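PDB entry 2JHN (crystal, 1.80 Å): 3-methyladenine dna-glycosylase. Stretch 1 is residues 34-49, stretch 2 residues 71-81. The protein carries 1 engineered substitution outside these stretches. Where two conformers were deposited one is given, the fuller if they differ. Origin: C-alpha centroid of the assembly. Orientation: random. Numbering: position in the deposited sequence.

Stretch 1, residues 34-49: VWRRAIVLDGRAVAVM
Stretch 2 (71-81) AVRRKLVEYLG

Residues 34-49 form a β-hairpin and residues 71-80 the last turns of a helix that begins earlier in the chain; the helix lies across one face of the hairpin. The first strand runs from Val34 to about Leu41, a type I' turn spans Leu41 to Arg44, and the return strand runs through Met49 and continues beyond. Antiparallel pairing links Arg37 with Val48 (Arg37 N to Val48 O 3.2 Å, Val48 N to Arg37 O 3.1 Å), Ile39 with Val46 (Ile39 N to Val46 O 2.9 Å, Val46 N to Ile39 O 2.8 Å) and Leu41 with Arg44 (Leu41 N to Arg44 O 2.6 Å, Arg44 N to Leu41 O 3.2 Å). Asp42 (phi/psi 45/57°) and Gly43 (72/12°) turn the chain, and Arg44 NH1 also donates to Leu41 O at 2.8 Å. The helix keeps regular i to i+4 bonds until Gly81, whose positive phi (74°) takes it out of helical geometry.

The axes of the first strand and the helix approach to 11.2 Å, with their N-to-C directions 130° apart. Accordingly the register is reversed: the CA atoms of Trp35 and Leu80 are 10.0 Å apart, those of Leu41 and Val72 8.5 Å. Alternate residues Trp35, Arg37, Ile39 and Leu41 direct CB toward the helix, as does Val48 from the return strand. Together the stretches bury 492 Å².

Trp35 gives the largest share. Its t rotamer (chi1 170°, chi2 91°) extends the indole alongside the last turns of the helix, where CH2 meets Leu76 CD2 at 3.6 Å and CZ2 meets Tyr79 CE2 at 3.7 Å. Leu80 CD2 sits over one ring face, 4.4 Å from Trp35 CE2. The six-membered ring and the Tyr79 ring (chi1 t) are oblique, centroids 5.8 Å apart and planes at 44°. Farther along the phenol, Tyr79 OH lies near the plane of the Arg37 guanidinium, 3.8 Å from NH1; both atoms are hydrogen-bonded elsewhere in the structure.

Lys75 covers the next largest area, at the more open side of the interface. With chi1 m and chi2 t, its aliphatic chain passes Ile39, CD lying 4.2 Å from Ile39 CD1. The amine then reaches the strand backbone, NZ standing 3.3 Å from Val40 O and 3.6 Å from Leu41 CD1.

Leu41 (chi1 t, chi2 p) packs about two turns back along the helix from Tyr79 and Leu80, its CD2 3.7 Å from Val72 CG2. Val48 (t) bridges successive helical turns: CG2 is 4.3 Å from Val72 CG1, and CG1 is 3.8 Å from Leu76 CD1. These branched, buried side chains interlock by apolar contact.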

# COMPACT_ATOMS: atom_id res chain seq x y z
N VAL A 34 -10.87 -1.61 -14.15
CA VAL A 34 -10.04 -0.49 -14.54
C VAL A 34 -9.72 0.31 -13.28
O VAL A 34 -10.63 0.77 -12.60
CB VAL A 34 -10.73 0.43 -15.59
CG1 VAL A 34 -9.85 1.57 -15.91
CG2 VAL A 34 -11.07 -0.38 -16.87
N TRP A 35 -8.43 0.44 -12.99
CA TRP A 35 -7.93 1.19 -11.84
C TRP A 35 -7.69 2.65 -12.23
O TRP A 35 -7.18 2.93 -13.32
CB TRP A 35 -6.60 0.57 -11.39
CG TRP A 35 -5.82 1.36 -10.35
CD1 TRP A 35 -5.90 1.24 -9.00
CD2 TRP A 35 -4.83 2.37 -10.61
NE1 TRP A 35 -5.04 2.13 -8.40
CE2 TRP A 35 -4.37 2.83 -9.36
CE3 TRP A 35 -4.32 2.95 -11.78
CZ2 TRP A 35 -3.40 3.82 -9.23
CZ3 TRP A 35 -3.34 3.96 -11.66
CH2 TRP A 35 -2.89 4.38 -10.39
N ARG A 36 -8.02 3.59 -11.33
CA ARG A 36 -7.67 4.98 -11.58
C ARG A 36 -7.50 5.82 -10.33
O ARG A 36 -8.07 5.53 -9.27
CB ARG A 36 -8.69 5.68 -12.51
CG ARG A 36 -10.01 6.00 -11.87
CD ARG A 36 -11.03 6.46 -12.96
NE ARG A 36 -12.16 7.11 -12.31
CZ ARG A 36 -13.28 6.50 -11.94
NH1 ARG A 36 -13.47 5.21 -12.19
NH2 ARG A 36 -14.22 7.19 -11.32
N ARG A 37 -6.69 6.87 -10.48
CA ARG A 37 -6.54 7.92 -9.47
C ARG A 37 -5.90 9.15 -10.07
O ARG A 37 -5.38 9.10 -11.19
CB ARG A 37 -5.74 7.44 -8.25
CG ARG A 37 -4.28 7.19 -8.46
CD ARG A 37 -3.67 6.67 -7.13
NE ARG A 37 -3.22 7.75 -6.24
CZ ARG A 37 -2.89 7.58 -4.95
NH1 ARG A 37 -3.00 6.39 -4.36
NH2 ARG A 37 -2.49 8.62 -4.24
N ALA A 38 -5.94 10.24 -9.32
CA ALA A 38 -5.23 11.45 -9.69
C ALA A 38 -3.89 11.35 -8.98
O ALA A 38 -3.82 10.91 -7.81
CB ALA A 38 -6.00 12.68 -9.23
N ILE A 39 -2.82 11.69 -9.69
CA ILE A 39 -1.52 11.79 -9.05
C ILE A 39 -0.99 13.22 -9.23
O ILE A 39 -1.31 13.89 -10.22
CB ILE A 39 -0.52 10.70 -9.53
CG1 ILE A 39 -0.22 10.85 -11.02
CG2 ILE A 39 -1.06 9.28 -9.21
CD1 ILE A 39 0.92 9.97 -11.55
N VAL A 40 -0.21 13.69 -8.26
CA VAL A 40 0.40 15.01 -8.37
C VAL A 40 1.73 14.84 -9.09
O VAL A 40 2.59 14.05 -8.68
CB VAL A 40 0.54 15.74 -7.01
CG1 VAL A 40 1.16 17.12 -7.19
CG2 VAL A 40 -0.82 15.91 -6.37
N LEU A 41 1.87 15.55 -10.21
CA LEU A 41 3.03 15.42 -11.06
C LEU A 41 3.51 16.82 -11.41
O LEU A 41 2.78 17.60 -12.05
CB LEU A 41 2.67 14.62 -12.31
CG LEU A 41 3.75 13.80 -13.01
CD1 LEU A 41 4.26 12.67 -12.12
CD2 LEU A 41 3.18 13.24 -14.31
N ASP A 42 4.72 17.14 -10.96
CA ASP A 42 5.30 18.49 -11.04
C ASP A 42 4.31 19.58 -10.62
O ASP A 42 3.99 20.49 -11.40
CB ASP A 42 5.91 18.73 -12.42
CG ASP A 42 7.10 17.81 -12.70
OD1 ASP A 42 8.06 17.79 -11.89
OD2 ASP A 42 7.08 17.09 -13.73
N GLY A 43 3.81 19.46 -9.39
CA GLY A 43 2.97 20.47 -8.77
C GLY A 43 1.57 20.60 -9.34
O GLY A 43 0.86 21.56 -9.03
N ARG A 44 1.17 19.63 -10.16
CA ARG A 44 -0.19 19.62 -10.70
C ARG A 44 -0.77 18.19 -10.71
O ARG A 44 -0.03 17.22 -10.89
CB ARG A 44 -0.22 20.32 -12.07
CG ARG A 44 0.58 19.65 -13.19
CD ARG A 44 -0.40 19.04 -14.17
NE ARG A 44 0.12 18.56 -15.46
CZ ARG A 44 1.29 17.98 -15.71
NH1 ARG A 44 2.20 17.77 -14.76
NH2 ARG A 44 1.56 17.61 -16.95
N ALA A 45 -2.07 18.07 -10.47
CA ALA A 45 -2.73 16.76 -10.47
C ALA A 45 -3.12 16.34 -11.88
O ALA A 45 -3.75 17.11 -12.62
CB ALA A 45 -3.95 16.77 -9.58
N VAL A 46 -2.73 15.13 -12.24
CA VAL A 46 -3.08 14.51 -13.51
C VAL A 46 -3.93 13.25 -13.30
O VAL A 46 -3.87 12.61 -12.23
CB VAL A 46 -1.83 14.20 -14.39
CG1 VAL A 46 -1.12 15.49 -14.77
CG2 VAL A 46 -0.86 13.25 -13.68
N ALA A 47 -4.73 12.93 -14.31
CA ALA A 47 -5.54 11.72 -14.32
C ALA A 47 -4.69 10.57 -14.88
O ALA A 47 -4.00 10.73 -15.90
CB ALA A 47 -6.79 11.93 -15.18
N VAL A 48 -4.71 9.43 -14.19
CA VAL A 48 -4.06 8.21 -14.68
C VAL A 48 -5.04 7.06 -14.50
O VAL A 48 -5.69 6.97 -13.47
CB VAL A 48 -2.72 7.89 -13.96
CG1 VAL A 48 -2.10 6.60 -14.54
CG2 VAL A 48 -1.72 9.03 -14.12
N MET A 49 -5.15 6.19 -15.51
CA MET A 49 -5.90 4.95 -15.37
C MET A 49 -5.11 3.82 -16.02
O MET A 49 -4.28 4.06 -16.90
CB MET A 49 -7.31 5.06 -15.97
CG MET A 49 -7.33 5.01 -17.46
SD MET A 49 -8.92 5.50 -18.13
CE MET A 49 -9.89 4.07 -17.80
N ALA A 71 8.35 8.80 -16.19
CA ALA A 71 8.15 9.02 -14.76
C ALA A 71 6.88 8.32 -14.29
O ALA A 71 6.88 7.66 -13.25
CB ALA A 71 8.09 10.52 -14.45
N VAL A 72 5.79 8.48 -15.05
CA VAL A 72 4.52 7.84 -14.70
C VAL A 72 4.68 6.31 -14.70
O VAL A 72 4.22 5.62 -13.78
CB VAL A 72 3.37 8.26 -15.66
CG1 VAL A 72 2.10 7.45 -15.38
CG2 VAL A 72 3.08 9.73 -15.55
N ARG A 73 5.36 5.79 -15.72
CA ARG A 73 5.54 4.33 -15.85
C ARG A 73 6.28 3.76 -14.64
O ARG A 73 5.89 2.72 -14.12
CB ARG A 73 6.30 4.01 -17.14
CG ARG A 73 6.54 2.53 -17.43
CD ARG A 73 7.51 2.40 -18.59
NE ARG A 73 7.55 1.03 -19.12
CZ ARG A 73 8.45 0.11 -18.77
NH1 ARG A 73 9.41 0.41 -17.90
NH2 ARG A 73 8.40 -1.10 -19.32
N ARG A 74 7.33 4.45 -14.20
CA ARG A 74 8.14 4.03 -13.05
C ARG A 74 7.27 3.98 -11.81
O ARG A 74 7.35 3.04 -11.03
CB ARG A 74 9.29 5.02 -12.82
CG ARG A 74 10.40 4.56 -11.89
CD ARG A 74 11.61 5.53 -11.92
NE ARG A 74 12.00 5.93 -13.29
CZ ARG A 74 11.88 7.15 -13.81
NH1 ARG A 74 11.37 8.15 -13.09
NH2 ARG A 74 12.27 7.39 -15.05
N LYS A 75 6.45 5.01 -11.64
CA LYS A 75 5.56 5.13 -10.47
C LYS A 75 4.55 3.98 -10.47
O LYS A 75 4.31 3.38 -9.43
CB LYS A 75 4.80 6.45 -10.47
CG LYS A 75 5.63 7.72 -10.11
CD LYS A 75 4.68 8.96 -10.11
CE LYS A 75 5.08 10.04 -9.07
NZ LYS A 75 3.99 11.08 -8.87
N LEU A 76 3.97 3.67 -11.64
CA LEU A 76 2.94 2.61 -11.69
C LEU A 76 3.51 1.20 -11.51
O LEU A 76 2.87 0.34 -10.89
CB LEU A 76 2.13 2.68 -12.97
CG LEU A 76 1.34 3.98 -13.15
CD1 LEU A 76 0.72 4.00 -14.56
CD2 LEU A 76 0.28 4.14 -12.08
N VAL A 77 4.69 0.96 -12.09
CA VAL A 77 5.36 -0.34 -11.94
C VAL A 77 5.62 -0.62 -10.45
O VAL A 77 5.36 -1.72 -9.96
CB VAL A 77 6.67 -0.38 -12.74
CG1 VAL A 77 7.54 -1.61 -12.33
CG2 VAL A 77 6.37 -0.42 -14.27
N GLU A 78 6.15 0.37 -9.76
CA GLU A 78 6.47 0.25 -8.34
C GLU A 78 5.18 0.13 -7.48
O GLU A 78 5.09 -0.70 -6.54
CB GLU A 78 7.29 1.47 -7.92
CG GLU A 78 7.72 1.39 -6.44
CD GLU A 78 8.37 2.67 -5.96
OE1 GLU A 78 7.92 3.77 -6.36
OE2 GLU A 78 9.33 2.56 -5.16
N TYR A 79 4.18 0.96 -7.77
CA TYR A 79 2.96 0.98 -6.96
C TYR A 79 2.09 -0.29 -7.11
O TYR A 79 1.57 -0.84 -6.12
CB TYR A 79 2.13 2.21 -7.32
CG TYR A 79 0.81 2.29 -6.58
CD1 TYR A 79 0.77 2.73 -5.25
CD2 TYR A 79 -0.42 1.98 -7.21
CE1 TYR A 79 -0.42 2.83 -4.53
CE2 TYR A 79 -1.63 2.07 -6.50
CZ TYR A 79 -1.61 2.52 -5.16
OH TYR A 79 -2.77 2.64 -4.41
N LEU A 80 1.92 -0.72 -8.35
CA LEU A 80 1.08 -1.90 -8.65
C LEU A 80 1.85 -3.20 -8.49
O LEU A 80 1.25 -4.27 -8.44
CB LEU A 80 0.50 -1.79 -10.09
CG LEU A 80 -0.38 -0.55 -10.38
CD1 LEU A 80 -0.59 -0.38 -11.90
CD2 LEU A 80 -1.71 -0.65 -9.67
N GLY A 81 3.18 -3.11 -8.40
CA GLY A 81 4.02 -4.30 -8.19
C GLY A 81 4.13 -5.15 -9.47
O GLY A 81 3.83 -6.35 -9.44